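Local coordinates for protein secreted hemophore CSA2 (Candida albicans, PDB 4Y7S) that binds heme as a secreted hemophore, helping the fungus use iron from human hemoglobin and exchanging heme with related proteins in what is probably a cross-cell-wall transfer cascade, at residues V74-R78 against L105-A109; T58-N63 against W95-V101; C29-C33 against C64-C69; I22-P27 against F77-A81. One frame throughout, in Å; residues are numbered along the deposited sequence.

Contact 1 (V74-R78 against L105-A109); sequences VTNFR and LDAAA
Arg78, on helix 72-87, reaches across to helix 99-110 and sets one amino group against the carboxylate of Asp106, with NH1 and OD1 2.8 Å apart in a salt bridge. As a hydrogen bond it is weak, because the N-H points well off the oxygen, so attraction between charges probably counts for more than directed bonding. The carboxylate comes in at the edge of the guanidinium, the two planes turned 33° from one another. Over one face of the same guanidinium sits a methyl of Leu105, its CD1 3.8 Å from Arg78 NE and shifted toward the rim.

One turn earlier, Val74 fits against three residues of the facing helix. Its CG1, anti to the backbone N (chi1 -179°), meets Leu105 at both the carbonyl O, 3.5 Å away, and the CD2 methyl. The other branch, CG2, lies 3.7 Å from Ala108 CB, while Val74 CB is 3.9 Å from Ala109 CB. Thr75 adds only a margin, with OG1 3.8 Å from Ala109 CB.

In the second shell, Ser102 OG hydrogen-bonds to Arg78 NH2, so helix 99-110 holds the guanidinium at two nitrogens and limits its rotation. A backbone bond between Ala108 and Gly71 ties the helix to the turn just before helix 72-87. The two axes pass 9.7 Å apart at 134°, nearer antiparallel than perpendicular. Helix 55-68 packs against both partners: Leu105 touches its Val65 and Ala66, and Phe77 rests on its Val61 and Val65.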
loop_
_atom_site.group_PDB
_atom_site.type_symbol
_atom_site.label_atom_id
_atom_site.label_comp_id
_atom_site.label_asym_id
_atom_site.label_seq_id
_atom_site.Cartn_x
_atom_site.Cartn_y
_atom_site.Cartn_z
ATOM N N VAL A 74 15.274 6.832 17.313
ATOM C CA VAL A 74 14.016 6.580 16.599
ATOM C C VAL A 74 13.172 7.865 16.555
ATOM O O VAL A 74 12.707 8.298 15.494
ATOM C CB VAL A 74 13.188 5.457 17.246
ATOM C CG1 VAL A 74 11.905 5.245 16.444
ATOM C CG2 VAL A 74 13.996 4.153 17.302
ATOM N N THR A 75 13.012 8.484 17.722
ATOM C CA THR A 75 12.232 9.704 17.857
ATOM C C THR A 75 12.750 10.835 16.946
ATOM O O THR A 75 11.974 11.501 16.257
ATOM C CB THR A 75 12.239 10.145 19.312
ATOM O OG1 THR A 75 11.700 9.080 20.111
ATOM C CG2 THR A 75 11.408 11.393 19.514
ATOM N N ASN A 76 14.061 11.040 16.940
ATOM C CA ASN A 76 14.672 12.056 16.096
ATOM C C ASN A 76 14.536 11.736 14.608
ATOM O O ASN A 76 14.275 12.623 13.791
ATOM C CB ASN A 76 16.140 12.233 16.491
ATOM C CG ASN A 76 16.297 13.029 17.757
ATOM O OD1 ASN A 76 15.468 13.881 18.052
ATOM N ND2 ASN A 76 17.329 12.718 18.551
ATOM N N PHE A 77 14.701 10.476 14.243
ATOM C CA PHE A 77 14.474 10.103 12.864
ATOM C C PHE A 77 13.034 10.447 12.447
ATOM O O PHE A 77 12.820 11.030 11.386
ATOM C CB PHE A 77 14.726 8.627 12.585
ATOM C CG PHE A 77 14.344 8.266 11.194
ATOM C CD1 PHE A 77 15.249 8.477 10.155
ATOM C CD2 PHE A 77 13.057 7.834 10.896
ATOM C CE1 PHE A 77 14.894 8.215 8.842
ATOM C CE2 PHE A 77 12.689 7.567 9.579
ATOM C CZ PHE A 77 13.610 7.759 8.555
ATOM N N ARG A 78 12.055 10.108 13.279
ATOM C CA ARG A 78 10.671 10.346 12.904
ATOM C C ARG A 78 10.373 11.851 12.787
ATOM O O ARG A 78 9.627 12.261 11.902
ATOM C CB ARG A 78 9.690 9.727 13.897
ATOM C CG ARG A 78 9.665 8.224 13.902
ATOM C CD ARG A 78 8.510 7.680 14.776
ATOM N NE ARG A 78 7.223 7.602 14.067
ATOM C CZ ARG A 78 6.146 6.964 14.533
ATOM N NH1 ARG A 78 6.183 6.361 15.713
ATOM N NH2 ARG A 78 5.026 6.943 13.827
ATOM N N LEU A 105 7.906 1.223 15.573
ATOM C CA LEU A 105 8.767 2.365 15.866
ATOM C C LEU A 105 8.560 2.845 17.285
ATOM O O LEU A 105 9.526 3.151 17.985
ATOM C CB LEU A 105 8.510 3.507 14.894
ATOM C CG LEU A 105 9.030 3.276 13.474
ATOM C CD1 LEU A 105 8.436 4.299 12.520
ATOM C CD2 LEU A 105 10.575 3.281 13.446
ATOM N N ASP A 106 7.294 2.906 17.704
ATOM C CA ASP A 106 6.954 3.268 19.078
ATOM C C ASP A 106 7.737 2.391 20.056
ATOM O O ASP A 106 8.306 2.875 21.054
ATOM C CB ASP A 106 5.448 3.118 19.355
ATOM C CG ASP A 106 4.598 4.160 18.632
ATOM O OD1 ASP A 106 5.167 5.118 18.067
ATOM O OD2 ASP A 106 3.350 4.032 18.656
ATOM N N ALA A 107 7.730 1.090 19.785
ATOM C CA ALA A 107 8.413 0.134 20.661
ATOM C C ALA A 107 9.928 0.378 20.680
ATOM O O ALA A 107 10.565 0.339 21.742
ATOM C CB ALA A 107 8.105 -1.298 20.221
ATOM N N ALA A 108 10.509 0.588 19.507
ATOM C CA ALA A 108 11.947 0.829 19.403
ATOM C C ALA A 108 12.355 2.092 20.155
ATOM O O ALA A 108 13.415 2.128 20.802
ATOM C CB ALA A 108 12.360 0.937 17.943
ATOM N N ALA A 109 11.469 3.087 20.164
ATOM C CA ALA A 109 11.759 4.357 20.827
ATOM C C ALA A 109 11.717 4.258 22.348
ATOM O O ALA A 109 12.359 5.050 23.031
ATOM C CB ALA A 109 10.778 5.415 20.369
#

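Contact 2 (T58-N63 against W95-V101)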
loop_
_atom_site.group_PDB
_atom_site.type_symbol
_atom_site.label_atom_id
_atom_site.label_comp_id
_atom_site.label_asym_id
_atom_site.label_seq_id
_atom_site.Cartn_x
_atom_site.Cartn_y
_atom_site.Cartn_z
ATOM N N THR A 58 7.697 3.743 2.560
ATOM C CA THR A 58 7.874 4.274 3.910
ATOM C C THR A 58 7.923 3.147 4.937
ATOM O O THR A 58 8.592 3.264 5.952
ATOM C CB THR A 58 6.754 5.242 4.311
ATOM O OG1 THR A 58 5.527 4.526 4.420
ATOM C CG2 THR A 58 6.622 6.386 3.300
ATOM N N GLY A 59 7.174 2.082 4.692
ATOM C CA GLY A 59 7.119 0.957 5.620
ATOM C C GLY A 59 8.447 0.217 5.654
ATOM O O GLY A 59 8.898 -0.249 6.701
ATOM N N ALA A 60 9.080 0.106 4.492
ATOM C CA ALA A 60 10.384 -0.534 4.427
ATOM C C ALA A 60 11.400 0.305 5.191
ATOM O O ALA A 60 12.192 -0.232 5.966
ATOM C CB ALA A 60 10.832 -0.724 2.970
ATOM N N VAL A 61 11.369 1.617 4.965
ATOM C CA VAL A 61 12.266 2.528 5.647
ATOM C C VAL A 61 11.998 2.441 7.150
ATOM O O VAL A 61 12.917 2.301 7.950
ATOM C CB VAL A 61 12.100 3.985 5.137
ATOM C CG1 VAL A 61 12.861 4.942 6.034
ATOM C CG2 VAL A 61 12.589 4.105 3.696
ATOM N N GLY A 62 10.724 2.463 7.511
ATOM C CA GLY A 62 10.319 2.408 8.901
ATOM C C GLY A 62 10.714 1.114 9.599
ATOM O O GLY A 62 11.191 1.128 10.737
ATOM N N ASN A 63 10.521 -0.007 8.916
ATOM C CA ASN A 63 10.909 -1.301 9.456
ATOM C C ASN A 63 12.389 -1.348 9.741
ATOM O O ASN A 63 12.814 -1.879 10.761
ATOM C CB ASN A 63 10.563 -2.409 8.480
ATOM C CG ASN A 63 9.136 -2.827 8.573
ATOM O OD1 ASN A 63 8.485 -2.641 9.602
ATOM N ND2 ASN A 63 8.633 -3.426 7.506
ATOM N N TRP A 95 4.490 11.847 7.201
ATOM C CA TRP A 95 5.235 10.654 6.814
ATOM C C TRP A 95 4.276 9.476 6.964
ATOM O O TRP A 95 3.972 9.050 8.071
ATOM C CB TRP A 95 6.500 10.497 7.650
ATOM C CG TRP A 95 7.388 9.363 7.201
ATOM C CD1 TRP A 95 7.823 9.119 5.931
ATOM C CD2 TRP A 95 7.956 8.341 8.021
ATOM N NE1 TRP A 95 8.605 8.002 5.905
ATOM C CE2 TRP A 95 8.714 7.504 7.177
ATOM C CE3 TRP A 95 7.902 8.045 9.391
ATOM C CZ2 TRP A 95 9.399 6.395 7.651
ATOM C CZ3 TRP A 95 8.588 6.945 9.857
ATOM C CH2 TRP A 95 9.336 6.137 8.993
ATOM N N ILE A 96 3.754 8.987 5.845
ATOM C CA ILE A 96 2.614 8.077 5.891
ATOM C C ILE A 96 3.068 6.630 5.942
ATOM O O ILE A 96 3.407 6.053 4.919
ATOM C CB ILE A 96 1.698 8.225 4.647
ATOM C CG1 ILE A 96 1.384 9.698 4.315
ATOM C CG2 ILE A 96 0.417 7.428 4.839
ATOM C CD1 ILE A 96 0.510 10.424 5.304
ATOM N N ILE A 97 2.998 6.027 7.125
ATOM C CA ILE A 97 3.462 4.652 7.312
ATOM C C ILE A 97 2.342 3.742 7.752
ATOM O O ILE A 97 1.355 4.191 8.333
ATOM C CB ILE A 97 4.609 4.571 8.354
ATOM C CG1 ILE A 97 4.216 5.228 9.681
ATOM C CG2 ILE A 97 5.834 5.207 7.810
ATOM C CD1 ILE A 97 5.289 5.090 10.785
ATOM N N PRO A 98 2.500 2.438 7.502
ATOM C CA PRO A 98 1.530 1.470 8.012
ATOM C C PRO A 98 1.381 1.531 9.552
ATOM O O PRO A 98 2.345 1.872 10.250
ATOM C CB PRO A 98 2.135 0.140 7.602
ATOM C CG PRO A 98 3.050 0.455 6.459
ATOM C CD PRO A 98 3.592 1.791 6.754
ATOM N N ALA A 99 0.205 1.215 10.074
ATOM C CA ALA A 99 -0.005 1.242 11.518
ATOM C C ALA A 99 0.916 0.257 12.240
ATOM O O ALA A 99 1.413 0.552 13.320
ATOM C CB ALA A 99 -1.454 0.951 11.859
ATOM N N SER A 100 1.141 -0.912 11.645
ATOM C CA SER A 100 2.031 -1.923 12.235
ATOM C C SER A 100 3.477 -1.398 12.349
ATOM O O SER A 100 4.177 -1.651 13.331
ATOM C CB SER A 100 1.976 -3.195 11.398
ATOM O OG SER A 100 2.372 -2.914 10.058
ATOM N N VAL A 101 3.912 -0.643 11.350
ATOM C CA VAL A 101 5.254 -0.056 11.371
ATOM C C VAL A 101 5.362 1.054 12.417
ATOM O O VAL A 101 6.371 1.153 13.134
ATOM C CB VAL A 101 5.645 0.501 9.983
ATOM C CG1 VAL A 101 6.965 1.269 10.055
ATOM C CG2 VAL A 101 5.720 -0.634 8.950
#
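Thr58 OG1 gives a 2.7 Å hydrogen bond to Ile96 O, fastening helix 55-68 of the CFEM helical basket to the loop that runs into helix 99-110. The hydroxyl stands between the backbone N and the carbonyl carbon of its own residue (chi1 67°), which swings it toward the loop. It meets Ile96 O at a C=O...O angle of 130°, tilted 34° out of the carbonyl plane. The CG2 branch of Thr58 lies obliquely against the indole, 3.7 Å from Trp95 NE1.

Ile97 CG2 sits over the centre of one indole face, 3.5 Å above the plane, and Gly62 CA approaches the edge at CH2, while the ring of Phe18 meets it with its plane nearly parallel. Pro98, the N-cap of helix 99-110, brings CD to 3.8 Å from Gly59 CA. This is a buried part of the chain, with the Ile96 side chain about 7 Å from a bound heme. Ile96 and Pro98 also pack on Pro7 and Ile5 of the second subunit, respectively. Val101, in the first turn of helix 99-110, spreads its branches over helix 55-68: CG2 lies 3.5 Å from Asn63 OD1, and CG1, against the bare backbone of Gly62, is 3.7 Å from its CA.

Contact 3 (C29-C33 against C64-C69)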
loop_
_atom_site.group_PDB
_atom_site.type_symbol
_atom_site.label_atom_id
_atom_site.label_comp_id
_atom_site.label_asym_id
_atom_site.label_seq_id
_atom_site.Cartn_x
_atom_site.Cartn_y
_atom_site.Cartn_z
ATOM N N CYS A 29 22.346 5.433 12.609
ATOM C CA CYS A 29 21.726 4.124 12.525
ATOM C C CYS A 29 20.673 4.076 11.421
ATOM O O CYS A 29 20.414 3.012 10.882
ATOM C CB CYS A 29 21.102 3.726 13.858
ATOM S SG CYS A 29 19.813 4.800 14.466
ATOM N N ALA A 30 20.132 5.228 11.031
ATOM C CA ALA A 30 19.056 5.260 10.043
ATOM C C ALA A 30 19.544 5.510 8.630
ATOM O O ALA A 30 18.765 5.401 7.691
ATOM C CB ALA A 30 18.043 6.323 10.412
ATOM N N GLN A 31 20.827 5.824 8.460
ATOM C CA GLN A 31 21.323 6.180 7.130
ATOM C C GLN A 31 21.102 5.067 6.095
ATOM O O GLN A 31 20.624 5.339 4.989
ATOM C CB GLN A 31 22.795 6.560 7.183
ATOM C CG GLN A 31 23.003 7.935 7.831
ATOM C CD GLN A 31 24.451 8.394 7.814
ATOM O OE1 GLN A 31 24.724 9.587 7.853
ATOM N NE2 GLN A 31 25.381 7.449 7.746
ATOM N N GLU A 32 21.401 3.818 6.444
ATOM C CA GLU A 32 21.207 2.742 5.473
ATOM C C GLU A 32 19.728 2.559 5.144
ATOM O O GLU A 32 19.375 2.148 4.041
ATOM C CB GLU A 32 21.776 1.405 5.991
ATOM C CG GLU A 32 21.124 0.892 7.282
ATOM C CD GLU A 32 21.724 -0.443 7.778
ATOM O OE1 GLU A 32 21.710 -1.449 7.027
ATOM O OE2 GLU A 32 22.230 -0.478 8.921
ATOM N N CYS A 33 18.867 2.889 6.102
ATOM C CA CYS A 33 17.448 2.660 5.964
ATOM C C CYS A 33 16.816 3.528 4.866
ATOM O O CYS A 33 15.888 3.078 4.198
ATOM C CB CYS A 33 16.762 2.898 7.305
ATOM S SG CYS A 33 17.335 1.780 8.570
ATOM N N CYS A 64 13.177 -0.795 8.823
ATOM C CA CYS A 64 14.622 -0.767 8.980
ATOM C C CYS A 64 15.048 0.114 10.174
ATOM O O CYS A 64 15.886 -0.283 10.985
ATOM C CB CYS A 64 15.274 -0.274 7.681
ATOM S SG CYS A 64 17.099 -0.135 7.733
ATOM N N VAL A 65 14.454 1.299 10.298
ATOM C CA VAL A 65 14.785 2.167 11.415
ATOM C C VAL A 65 14.413 1.492 12.737
ATOM O O VAL A 65 15.167 1.575 13.709
ATOM C CB VAL A 65 14.081 3.535 11.295
ATOM C CG1 VAL A 65 14.149 4.318 12.602
ATOM C CG2 VAL A 65 14.691 4.344 10.135
ATOM N N ALA A 66 13.254 0.843 12.787
ATOM C CA ALA A 66 12.843 0.141 13.992
ATOM C C ALA A 66 13.785 -1.000 14.367
ATOM O O ALA A 66 13.878 -1.368 15.523
ATOM C CB ALA A 66 11.435 -0.399 13.833
ATOM N N SER A 67 14.472 -1.560 13.384
ATOM C CA SER A 67 15.379 -2.675 13.619
ATOM C C SER A 67 16.758 -2.182 14.027
ATOM O O SER A 67 17.417 -2.772 14.853
ATOM C CB SER A 67 15.502 -3.524 12.358
ATOM O OG SER A 67 14.238 -4.046 11.983
ATOM N N LYS A 68 17.174 -1.087 13.412
ATOM C CA LYS A 68 18.539 -0.587 13.533
ATOM C C LYS A 68 18.722 0.513 14.579
ATOM O O LYS A 68 19.849 0.781 15.004
ATOM C CB LYS A 68 18.993 -0.042 12.170
ATOM C CG LYS A 68 18.980 -1.041 11.009
ATOM C CD LYS A 68 20.064 -2.062 11.072
ATOM C CE LYS A 68 19.944 -3.022 9.878
ATOM N NZ LYS A 68 20.749 -4.253 10.100
ATOM N N CYS A 69 17.632 1.183 14.960
ATOM C CA CYS A 69 17.688 2.340 15.879
ATOM C C CYS A 69 16.915 2.113 17.194
ATOM O O CYS A 69 15.903 1.414 17.205
ATOM C CB CYS A 69 17.134 3.596 15.174
ATOM S SG CYS A 69 18.037 4.090 13.671
#
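Two disulfides join these segments: Cys29 SG to Cys69 SG and Cys33 SG to Cys64 SG, each 2.1 Å long. They twist in opposite senses. The Cys29-Cys69 bridge is right-handed and opened wide, with chi3 116°, whereas Cys33-Cys64 is left-handed at -69°. Cys29 carries its sulfur between the backbone N and the carbonyl carbon (chi1 61°), and its CB comes within 3.4 Å of Lys68 O, near the end of helix 55-68.

On one side of the sulfur bridges, small apolar groups pack together. Val65 CG2 is wedged against Cys33 CB at 3.8 Å and Ala30 CB at 3.9 Å, facing inward to where Phe77 of helix 72-87 touches both Ala30 and Val65. On the other side, Glu32 and Lys68 cross at about a right angle. There the carboxylate rests against the aliphatic part of the lysine, with Glu32 OE2 3.4 Å from Lys68 CD. The lysine's charged end is farther off, NZ being 4.2 Å from Glu32 OE2, so the opposite charges are near each other without direct contact. The two bridges belong to the CFEM domain's set of four disulfides, formed by its eight signature cysteines; Cys43-Cys50 and Cys52-Cys85 are the other two.

Contact 4 (I22-P27 against F77-A81)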
loop_
_atom_site.group_PDB
_atom_site.type_symbol
_atom_site.label_atom_id
_atom_site.label_comp_id
_atom_site.label_asym_id
_atom_site.label_seq_id
_atom_site.Cartn_x
_atom_site.Cartn_y
_atom_site.Cartn_z
ATOM N N ILE A 22 17.176 14.662 4.442
ATOM C CA ILE A 22 17.482 14.414 5.854
ATOM C C ILE A 22 18.749 13.595 6.121
ATOM O O ILE A 22 19.094 13.346 7.286
ATOM C CB ILE A 22 16.266 13.705 6.526
ATOM C CG1 ILE A 22 15.998 12.357 5.880
ATOM C CG2 ILE A 22 15.005 14.566 6.410
ATOM C CD1 ILE A 22 14.839 11.554 6.547
ATOM N N TYR A 23 19.448 13.199 5.063
ATOM C CA TYR A 23 20.513 12.219 5.187
ATOM C C TYR A 23 21.584 12.686 6.156
ATOM O O TYR A 23 22.095 11.893 6.951
ATOM C CB TYR A 23 21.151 11.911 3.821
ATOM C CG TYR A 23 22.102 10.733 3.887
ATOM C CD1 TYR A 23 21.616 9.436 3.942
ATOM C CD2 TYR A 23 23.484 10.919 3.913
ATOM C CE1 TYR A 23 22.470 8.353 4.013
ATOM C CE2 TYR A 23 24.351 9.841 3.981
ATOM C CZ TYR A 23 23.836 8.559 4.030
ATOM O OH TYR A 23 24.683 7.478 4.103
ATOM N N ASP A 24 21.947 13.942 6.095
ATOM C CA ASP A 24 22.976 14.483 6.951
ATOM C C ASP A 24 22.538 14.763 8.382
ATOM O O ASP A 24 23.341 14.989 9.203
ATOM C CB ASP A 24 23.535 15.745 6.349
ATOM C CG ASP A 24 24.295 15.487 5.111
ATOM O OD1 ASP A 24 24.867 14.412 4.957
ATOM O OD2 ASP A 24 24.312 16.362 4.285
ATOM N N GLN A 25 21.254 14.763 8.643
ATOM C CA GLN A 25 20.756 15.076 9.958
ATOM C C GLN A 25 20.291 13.888 10.757
ATOM O O GLN A 25 20.256 13.943 11.932
ATOM C CB GLN A 25 19.644 16.092 9.883
ATOM C CG GLN A 25 19.995 17.425 9.252
ATOM C CD GLN A 25 18.765 18.224 8.916
ATOM O OE1 GLN A 25 18.234 18.137 7.803
ATOM N NE2 GLN A 25 18.269 18.968 9.888
ATOM N N ILE A 26 19.931 12.812 10.100
ATOM C CA ILE A 26 19.385 11.652 10.806
ATOM C C ILE A 26 20.458 10.927 11.622
ATOM O O ILE A 26 21.649 11.002 11.307
ATOM C CB ILE A 26 18.733 10.628 9.830
ATOM C CG1 ILE A 26 19.687 10.281 8.693
ATOM C CG2 ILE A 26 17.425 11.170 9.290
ATOM C CD1 ILE A 26 19.149 9.192 7.749
ATOM N N PRO A 27 20.035 10.206 12.668
ATOM C CA PRO A 27 21.032 9.419 13.390
ATOM C C PRO A 27 21.677 8.437 12.440
ATOM O O PRO A 27 21.068 8.043 11.429
ATOM C CB PRO A 27 20.222 8.741 14.503
ATOM C CG PRO A 27 18.819 8.904 14.151
ATOM C CD PRO A 27 18.701 10.106 13.279
ATOM N N PHE A 77 14.701 10.476 14.243
ATOM C CA PHE A 77 14.474 10.103 12.864
ATOM C C PHE A 77 13.034 10.447 12.447
ATOM O O PHE A 77 12.820 11.030 11.386
ATOM C CB PHE A 77 14.726 8.627 12.585
ATOM C CG PHE A 77 14.344 8.266 11.194
ATOM C CD1 PHE A 77 15.249 8.477 10.155
ATOM C CD2 PHE A 77 13.057 7.834 10.896
ATOM C CE1 PHE A 77 14.894 8.215 8.842
ATOM C CE2 PHE A 77 12.689 7.567 9.579
ATOM C CZ PHE A 77 13.610 7.759 8.555
ATOM N N ARG A 78 12.055 10.108 13.279
ATOM C CA ARG A 78 10.671 10.346 12.904
ATOM C C ARG A 78 10.373 11.851 12.787
ATOM O O ARG A 78 9.627 12.261 11.902
ATOM C CB ARG A 78 9.690 9.727 13.897
ATOM C CG ARG A 78 9.665 8.224 13.902
ATOM C CD ARG A 78 8.510 7.680 14.776
ATOM N NE ARG A 78 7.223 7.602 14.067
ATOM C CZ ARG A 78 6.146 6.964 14.533
ATOM N NH1 ARG A 78 6.183 6.361 15.713
ATOM N NH2 ARG A 78 5.026 6.943 13.827
ATOM N N LYS A 79 10.951 12.662 13.675
ATOM C CA LYS A 79 10.778 14.106 13.610
ATOM C C LYS A 79 11.317 14.657 12.307
ATOM O O LYS A 79 10.705 15.524 11.706
ATOM C CB LYS A 79 11.484 14.785 14.773
ATOM C CG LYS A 79 10.736 14.616 16.069
ATOM C CD LYS A 79 11.358 15.423 17.234
ATOM C CE LYS A 79 10.519 15.242 18.504
ATOM N NZ LYS A 79 11.238 15.694 19.717
ATOM N N LEU A 80 12.464 14.160 11.873
ATOM C CA LEU A 80 13.035 14.620 10.610
ATOM C C LEU A 80 12.221 14.158 9.398
ATOM O O LEU A 80 12.021 14.931 8.448
ATOM C CB LEU A 80 14.473 14.146 10.475
ATOM C CG LEU A 80 15.443 14.929 11.338
ATOM C CD1 LEU A 80 16.666 14.104 11.554
ATOM C CD2 LEU A 80 15.788 16.265 10.697
ATOM N N ALA A 81 11.757 12.906 9.419
ATOM C CA ALA A 81 10.927 12.395 8.339
ATOM C C ALA A 81 9.648 13.213 8.206
ATOM O O ALA A 81 9.262 13.650 7.109
ATOM C CB ALA A 81 10.593 10.926 8.568
#
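Phe77 carries CG anti to its backbone N (chi1 174°), which lays the ring alongside Ile26, the two side chains pointing the same way. Ile26 at chi1 51° has its CG2 branch anti to the carbonyl carbon, and that methyl meets Phe77 CD1 at 3.6 Å, oblique to the ring. Ile22 comes in at roughly a right angle, with its CD1 4.1 Å from Phe77 CE1.

Leu80, one turn on in helix 72-87, inserts into the curl of the 22-27 loop. Its CD1 methyl lies 3.6 Å from Gln25 O and 3.8 Å from Ile26 CG2, and its CD2 packs 3.8 Å from Gln25 NE2. Ile22 in turn sets its CG2 3.6 Å from the carbonyl O of Leu80. The curl itself is kept by Ile22 O, which accepts from both Gln25 N and Ile26 N. At the far end Pro27 makes a looser contact, its CD lying 4.1 Å from Phe77 N.

Behind the contact, Phe77 goes on to touch Ala30, Val61 and Val65, so its ring links the loop to the core between the helices. Each approach across this contact is van der Waals packing, including those to carbonyl oxygens; the loop is therefore held on helix 72-87 by complementary shape and apolar burial.

In the fold
From the N terminus, residues 22-27 open contact 4 and 29-33 open contact 3 just after. Contact 3 closes first, on the end of helix 55-68, and so nests inside the larger loop that contact 4 closes on helix 72-87. Contact 2 starts at 58-63, before either has closed, and runs on to 95-101, crossing both. Contact 1 leaves helix 72-87 where contact 4 arrives, sharing Phe77 and Arg78 with it, follows contact 3 in series, and crosses contact 2 to end on helix 99-110. Together they tie the cysteine-bearing loop and three helices into one part of the helical basket, with Phe77 and Trp95 touching between contacts 2 and 4.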